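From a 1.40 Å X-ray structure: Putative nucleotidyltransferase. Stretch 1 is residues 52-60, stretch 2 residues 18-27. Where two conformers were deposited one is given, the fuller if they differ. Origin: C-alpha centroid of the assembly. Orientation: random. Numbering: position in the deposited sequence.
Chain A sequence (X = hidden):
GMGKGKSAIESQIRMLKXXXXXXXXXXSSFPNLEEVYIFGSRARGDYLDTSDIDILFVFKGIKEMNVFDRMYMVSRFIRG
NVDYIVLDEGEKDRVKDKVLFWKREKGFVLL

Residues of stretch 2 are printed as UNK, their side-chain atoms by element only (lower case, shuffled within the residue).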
ATOM      1  N   ASP A  52       1.832   2.226  11.854  1.00 11.65           N
ATOM      2  CA  ASP A  52       1.183   1.306  10.927  0.50 13.07           C
ATOM      3  C   ASP A  52       1.833   1.495   9.559  1.00 12.31           C
ATOM      4  O   ASP A  52       2.775   2.303   9.396  1.00 12.63           O
ATOM      5  CB  ASP A  52      -0.336   1.476  10.902  0.50 13.56           C
ATOM      6  CG  ASP A  52      -0.774   2.824  10.426  0.50 13.70           C
ATOM      7  OD1 ASP A  52       0.068   3.623   9.960  0.50 18.93           O
ATOM      8  OD2 ASP A  52      -1.988   3.071  10.539  0.50 16.79           O
ATOM      9  N   ILE A  53       1.401   0.690   8.599  1.00 11.61           N
ATOM     10  CA  ILE A  53       1.836   0.901   7.204  1.00 11.63           C
ATOM     11  C   ILE A  53       0.539   1.244   6.445  1.00 12.34           C
ATOM     12  O   ILE A  53      -0.514   0.617   6.632  1.00 13.26           O
ATOM     13  CB  ILE A  53       2.645  -0.248   6.577  1.00 12.21           C
ATOM     14  CG1 ILE A  53       3.193   0.197   5.217  1.00 13.29           C
ATOM     15  CG2 ILE A  53       1.806  -1.503   6.373  1.00 13.12           C
ATOM     16  CD1 ILE A  53       4.317  -0.703   4.718  1.00 13.21           C
ATOM     17  N   ASP A  54       0.614   2.267   5.602  1.00 11.67           N
ATOM     18  CA  ASP A  54      -0.527   2.751   4.828  1.00 11.24           C
ATOM     19  C   ASP A  54      -0.364   2.357   3.372  1.00  9.92           C
ATOM     20  O   ASP A  54       0.651   2.697   2.747  1.00  9.62           O
ATOM     21  CB  ASP A  54      -0.615   4.260   4.964  1.00 10.94           C
ATOM     22  CG  ASP A  54      -0.904   4.699   6.366  1.00 13.70           C
ATOM     23  OD1 ASP A  54      -1.738   4.081   7.051  1.00 14.76           O
ATOM     24  OD2 ASP A  54      -0.307   5.679   6.826  1.00 14.63           O
ATOM     25  N   ILE A  55      -1.379   1.664   2.844  1.00 11.17           N
ATOM     26  CA  ILE A  55      -1.332   1.088   1.516  1.00 11.61           C
ATOM     27  C   ILE A  55      -2.398   1.710   0.644  1.00 10.75           C
ATOM     28  O   ILE A  55      -3.569   1.688   0.996  1.00 11.66           O
ATOM     29  CB  ILE A  55      -1.542  -0.439   1.570  1.00 11.88           C
ATOM     30  CG1 ILE A  55      -0.507  -1.104   2.506  1.00 12.11           C
ATOM     31  CG2 ILE A  55      -1.427  -1.023   0.132  1.00 13.15           C
ATOM     32  CD1 ILE A  55      -0.731  -2.611   2.589  1.00 13.85           C
ATOM     33  N   LEU A  56      -1.981   2.257  -0.497  1.00 11.34           N
ATOM     34  CA  LEU A  56      -2.884   2.813  -1.510  1.00 10.42           C
ATOM     35  C   LEU A  56      -3.005   1.799  -2.642  1.00  9.10           C
ATOM     36  O   LEU A  56      -2.017   1.520  -3.317  1.00 10.01           O
ATOM     37  CB  LEU A  56      -2.386   4.159  -2.041  1.00 10.21           C
ATOM     38  CG  LEU A  56      -3.114   4.670  -3.285  1.00  9.91           C
ATOM     39  CD1 LEU A  56      -4.603   4.826  -3.005  1.00 10.25           C
ATOM     40  CD2 LEU A  56      -2.450   5.925  -3.816  1.00 11.74           C
ATOM     41  N   PHE A  57      -4.211   1.267  -2.839  1.00 10.18           N
ATOM     42  CA  PHE A  57      -4.481   0.349  -3.944  1.00  8.62           C
ATOM     43  C   PHE A  57      -5.070   1.191  -5.086  1.00  9.42           C
ATOM     44  O   PHE A  57      -6.071   1.885  -4.870  1.00 11.03           O
ATOM     45  CB  PHE A  57      -5.484  -0.715  -3.531  1.00  9.54           C
ATOM     46  CG  PHE A  57      -5.057  -1.579  -2.417  1.00 10.67           C
ATOM     47  CD1 PHE A  57      -4.342  -2.713  -2.691  1.00  9.50           C
ATOM     48  CD2 PHE A  57      -5.384  -1.275  -1.116  1.00  9.61           C
ATOM     49  CE1 PHE A  57      -3.965  -3.572  -1.698  1.00 10.18           C
ATOM     50  CE2 PHE A  57      -5.015  -2.161  -0.085  1.00 11.42           C
ATOM     51  CZ  PHE A  57      -4.296  -3.280  -0.376  1.00 11.84           C
ATOM     52  N   VAL A  58      -4.521   1.034  -6.278  1.00  9.66           N
ATOM     53  CA  VAL A  58      -4.931   1.826  -7.468  1.00  8.99           C
ATOM     54  C   VAL A  58      -5.431   0.852  -8.526  1.00 10.40           C
ATOM     55  O   VAL A  58      -4.676   0.015  -8.974  1.00 12.84           O
ATOM     56  CB  VAL A  58      -3.842   2.756  -8.064  1.00  8.65           C
ATOM     57  CG1 VAL A  58      -4.380   3.611  -9.266  1.00 10.68           C
ATOM     58  CG2 VAL A  58      -3.317   3.639  -6.971  1.00 11.11           C
ATOM     59  N   PHE A  59      -6.722   0.936  -8.845  1.00  9.23           N
ATOM     60  CA  PHE A  59      -7.397   0.047  -9.791  1.00 10.95           C
ATOM     61  C   PHE A  59      -7.821   0.776 -11.033  1.00 12.51           C
ATOM     62  O   PHE A  59      -8.146   1.935 -10.965  1.00 12.80           O
ATOM     63  CB  PHE A  59      -8.693  -0.535  -9.203  1.00 11.81           C
ATOM     64  CG  PHE A  59      -8.504  -1.465  -8.018  1.00 11.53           C
ATOM     65  CD1 PHE A  59      -8.382  -0.972  -6.735  1.00 10.15           C
ATOM     66  CD2 PHE A  59      -8.573  -2.858  -8.173  1.00 11.47           C
ATOM     67  CE1 PHE A  59      -8.277  -1.862  -5.610  1.00 11.50           C
ATOM     68  CE2 PHE A  59      -8.431  -3.736  -7.081  1.00 13.77           C
ATOM     69  CZ  PHE A  59      -8.296  -3.229  -5.808  1.00 13.19           C
ATOM     70  N   LYS A  60      -7.839   0.066 -12.153  1.00 13.16           N
ATOM     71  CA  LYS A  60      -8.403   0.619 -13.392  1.00 16.00           C
ATOM     72  C   LYS A  60      -9.912   0.407 -13.393  1.00 15.87           C
ATOM     73  O   LYS A  60     -10.397  -0.576 -12.871  1.00 16.32           O
ATOM     74  CB  LYS A  60      -7.788  -0.058 -14.627  1.00 17.78           C
ATOM     75  CG  LYS A  60      -6.296   0.145 -14.668  1.00 22.47           C
ATOM     76  CD  LYS A  60      -5.646  -0.054 -16.024  1.00 23.61           C
ATOM     77  CE  LYS A  60      -5.272  -1.470 -16.319  1.00 28.75           C
ATOM     78  NZ  LYS A  60      -4.489  -1.556 -17.633  1.00 29.24           N
ATOM     79  N   UNK A  18       4.675  -7.670   5.116  1.00 10.37           N
ATOM     80  CA  UNK A  18       3.247  -7.843   5.285  1.00 11.45           C
ATOM     81  C   UNK A  18       2.480  -7.191   4.124  1.00  9.90           C
ATOM     82  O   UNK A  18       1.569  -7.824   3.586  1.00 11.67           O
ATOM     83  c   UNK A  18       1.249  -7.274   6.850  1.00 12.58           C
ATOM     84  c   UNK A  18       2.758  -7.268   6.594  1.00 10.87           C
ATOM     85  c   UNK A  18       0.955  -6.600   8.158  1.00 14.34           C
ATOM     86  c   UNK A  18       0.639  -8.671   6.724  1.00 15.69           C
ATOM     87  N   UNK A  19       2.844  -5.948   3.721  1.00 11.24           N
ATOM     88  CA  UNK A  19       2.229  -5.251   2.590  1.00 11.41           C
ATOM     89  C   UNK A  19       2.398  -6.095   1.319  1.00 11.01           C
ATOM     90  O   UNK A  19       1.442  -6.215   0.542  1.00 13.12           O
ATOM     91  c   UNK A  19       2.808  -3.901   2.424  1.00 13.93           C
ATOM     92  N   UNK A  20       3.580  -6.690   1.119  1.00 10.89           N
ATOM     93  CA  UNK A  20       3.817  -7.571  -0.041  0.50 11.97           C
ATOM     94  C   UNK A  20       2.823  -8.730  -0.070  1.00 11.87           C
ATOM     95  O   UNK A  20       2.233  -9.004  -1.103  1.00 13.37           O
ATOM     96  c   UNK A  20       5.257  -8.113  -0.098  0.50 11.41           C
ATOM     97  n   UNK A  20       6.853 -10.626  -3.601  0.50 19.61           N
ATOM     98  c   UNK A  20       6.951  -9.657  -1.233  0.50 15.04           C
ATOM     99  c   UNK A  20       5.514  -9.214  -1.173  0.50 12.38           C
ATOM    100  c   UNK A  20       7.155 -10.869  -2.155  0.50 17.18           C
ATOM    101  N   UNK A  21       2.655  -9.430   1.066  1.00 14.04           N
ATOM    102  CA  UNK A  21       1.713 -10.549   1.158  1.00 16.46           C
ATOM    103  C   UNK A  21       0.290 -10.105   0.804  1.00 13.56           C
ATOM    104  O   UNK A  21      -0.408 -10.772   0.040  1.00 13.82           O
ATOM    105  o   UNK A  21       3.711 -12.453   5.217  1.00 35.39           O
ATOM    106  o   UNK A  21       1.565 -12.767   4.900  1.00 31.09           O
ATOM    107  c   UNK A  21       2.705 -12.389   4.491  1.00 25.11           C
ATOM    108  c   UNK A  21       2.894 -11.840   3.048  1.00 23.48           C
ATOM    109  c   UNK A  21       1.674 -11.134   2.556  1.00 18.07           C
ATOM    110  N   UNK A  22      -0.133  -8.969   1.358  1.00 12.32           N
ATOM    111  CA  UNK A  22      -1.474  -8.453   1.094  1.00 11.67           C
ATOM    112  C   UNK A  22      -1.620  -8.139  -0.395  1.00 10.09           C
ATOM    113  O   UNK A  22      -2.632  -8.510  -0.993  1.00 11.71           O
ATOM    114  c   UNK A  22      -1.783  -7.189   1.964  1.00 12.29           C
ATOM    115  c   UNK A  22      -1.921  -6.430   4.445  1.00 13.56           C
ATOM    116  c   UNK A  22      -1.878  -7.597   3.456  1.00 13.17           C
ATOM    117  c   UNK A  22      -3.088  -6.481   1.513  1.00 12.38           C
ATOM    118  N   UNK A  23      -0.614  -7.463  -0.967  1.00 10.52           N
ATOM    119  CA  UNK A  23      -0.657  -7.062  -2.413  1.00 10.44           C
ATOM    120  C   UNK A  23      -0.676  -8.300  -3.319  1.00 12.15           C
ATOM    121  O   UNK A  23      -1.394  -8.327  -4.309  1.00 12.32           O
ATOM    122  c   UNK A  23       0.526  -5.904  -4.304  1.00 11.98           C
ATOM    123  c   UNK A  23       0.479  -6.094  -2.785  1.00 10.47           C
ATOM    124  c   UNK A  23       0.275  -4.765  -1.992  1.00  9.82           C
ATOM    125  N   UNK A  24       0.098  -9.326  -2.974  1.00 12.25           N
ATOM    126  CA  UNK A  24       0.088 -10.584  -3.751  1.00 12.94           C
ATOM    127  C   UNK A  24      -1.307 -11.165  -3.865  1.00 12.94           C
ATOM    128  O   UNK A  24      -1.728 -11.581  -4.933  1.00 12.84           O
ATOM    129  c   UNK A  24       1.013 -11.642  -3.110  1.00 14.42           C
ATOM    130  c   UNK A  24       3.448 -12.258  -2.719  1.00 19.71           C
ATOM    131  o   UNK A  24       3.161 -12.826  -1.626  1.00 23.58           O
ATOM    132  o   UNK A  24       4.553 -12.386  -3.330  1.00 26.74           O
ATOM    133  c   UNK A  24       2.450 -11.321  -3.367  1.00 18.58           C
ATOM    134  N   UNK A  25      -2.032 -11.137  -2.761  1.00 12.39           N
ATOM    135  CA  UNK A  25      -3.373 -11.679  -2.719  1.00 12.49           C
ATOM    136  C   UNK A  25      -4.343 -10.827  -3.518  1.00 11.37           C
ATOM    137  O   UNK A  25      -5.102 -11.339  -4.322  1.00 11.03           O
ATOM    138  c   UNK A  25      -3.047 -12.826  -0.499  1.00 14.20           C
ATOM    139  o   UNK A  25      -4.435 -12.326   1.361  1.00 17.92           O
ATOM    140  c   UNK A  25      -3.412 -12.881   0.943  1.00 16.15           C
ATOM    141  c   UNK A  25      -3.867 -11.829  -1.277  1.00 13.04           C
ATOM    142  o   UNK A  25      -2.657 -13.509   1.695  1.00 22.64           O
ATOM    143  N   UNK A  26      -4.325  -9.520  -3.275  1.00 10.70           N
ATOM    144  CA  UNK A  26      -5.179  -8.552  -4.026  1.00 10.59           C
ATOM    145  C   UNK A  26      -4.881  -8.566  -5.534  1.00 10.23           C
ATOM    146  O   UNK A  26      -5.800  -8.690  -6.333  1.00 11.23           O
ATOM    147  c   UNK A  26      -5.540  -7.172  -1.959  1.00 12.94           C
ATOM    148  c   UNK A  26      -6.028  -6.165  -4.226  1.00 12.22           C
ATOM    149  c   UNK A  26      -5.134  -7.138  -3.427  1.00 12.17           C
ATOM    150  N   UNK A  27      -3.604  -8.550  -5.898  1.00 12.08           N
ATOM    151  CA  UNK A  27      -3.200  -8.557  -7.328  1.00 10.68           C
ATOM    152  C   UNK A  27      -3.664  -9.852  -8.048  1.00 11.55           C
ATOM    153  O   UNK A  27      -4.044  -9.828  -9.172  1.00 10.83           O
ATOM    154  c   UNK A  27      -1.713  -8.389  -7.470  1.00 12.77           C
TER

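Position 18 carries four carbons, forked at the second, and one of its end carbons stops 5.5 Å from Ile 53 CG2. The fork one step beyond CB makes it Leu 18; its CA-to-CB bond points toward the strand, but it stops short of contact.

Position 19 has a single carbon, CB, lying 3.8 Å from Ile 55 CD1 and 4.2 Å from Ile 53 CD1. This is Ala 19. Here the backbones come close, with Ala 19 CA 7.3 Å from Ile 55 CA, and two isoleucine ends meet one methyl.

Position 20 shows four carbons in a row ending in nitrogen, and its CA-to-CB bond points away from the strand: Lys 20.

Position 21 has three carbons, the third bearing two oxygens, and touches nothing on the strand. It is Glu 21, exposed, with OE1 hydrogen-bonded elsewhere in the structure.

Position 22 holds four carbons forked at the first. Its one-carbon arm lies 3.9 Å from Phe 57 CZ, at the ring edge and near the ring plane, and the end of its two-carbon arm is 4.4 Å from Ile 55 CD1. This is Ile 22.

Position 23 has one carbon carrying two more. Its CA-to-CB bond runs sideways, yet one of the outer carbons comes within 4.4 Å of Phe 57 CE1. The pattern is that of Val 23.

Position 24 again shows three carbons and a terminal oxygen pair, far from the strand: Glu 24. Its OE2 accepts a 2.9 Å hydrogen bond from Lys 20 NZ, part of a salt bridge spanning one helical turn.

Position 25 repeats that carboxylate pattern, out of the strand's reach: Glu 25.

Position 26 has one carbon carrying two carbons, one of them 3.9 Å from Phe 57 CE1 and the other 4.0 Å from Phe 59 CZ. This is Val 26, whose side chain meets both rings.

Position 27 bears one carbon and makes no strand contact: Ala 27.

The contact is wholly apolar, with no hydrogen bond between the stretches. Alternation turns Ile 53, Ile 55 and Phe 57 toward the helix, and Phe 59, starting sideways, brings its ring nearer. The helix answers through 19, 22, 23 and 26, a spacing that keeps one face turned to the strand. The axes run nearly parallel, 25° apart, so successive helical turns meet alternate strand residues. Beyond Ala 19, phenylalanine rings bridge to Ile 22, Val 23 and Val 26, with Phe 57 CA 8.5 Å from Val 23 CA.

Stretch 2, residues 18-27: LAKEIVEEVA
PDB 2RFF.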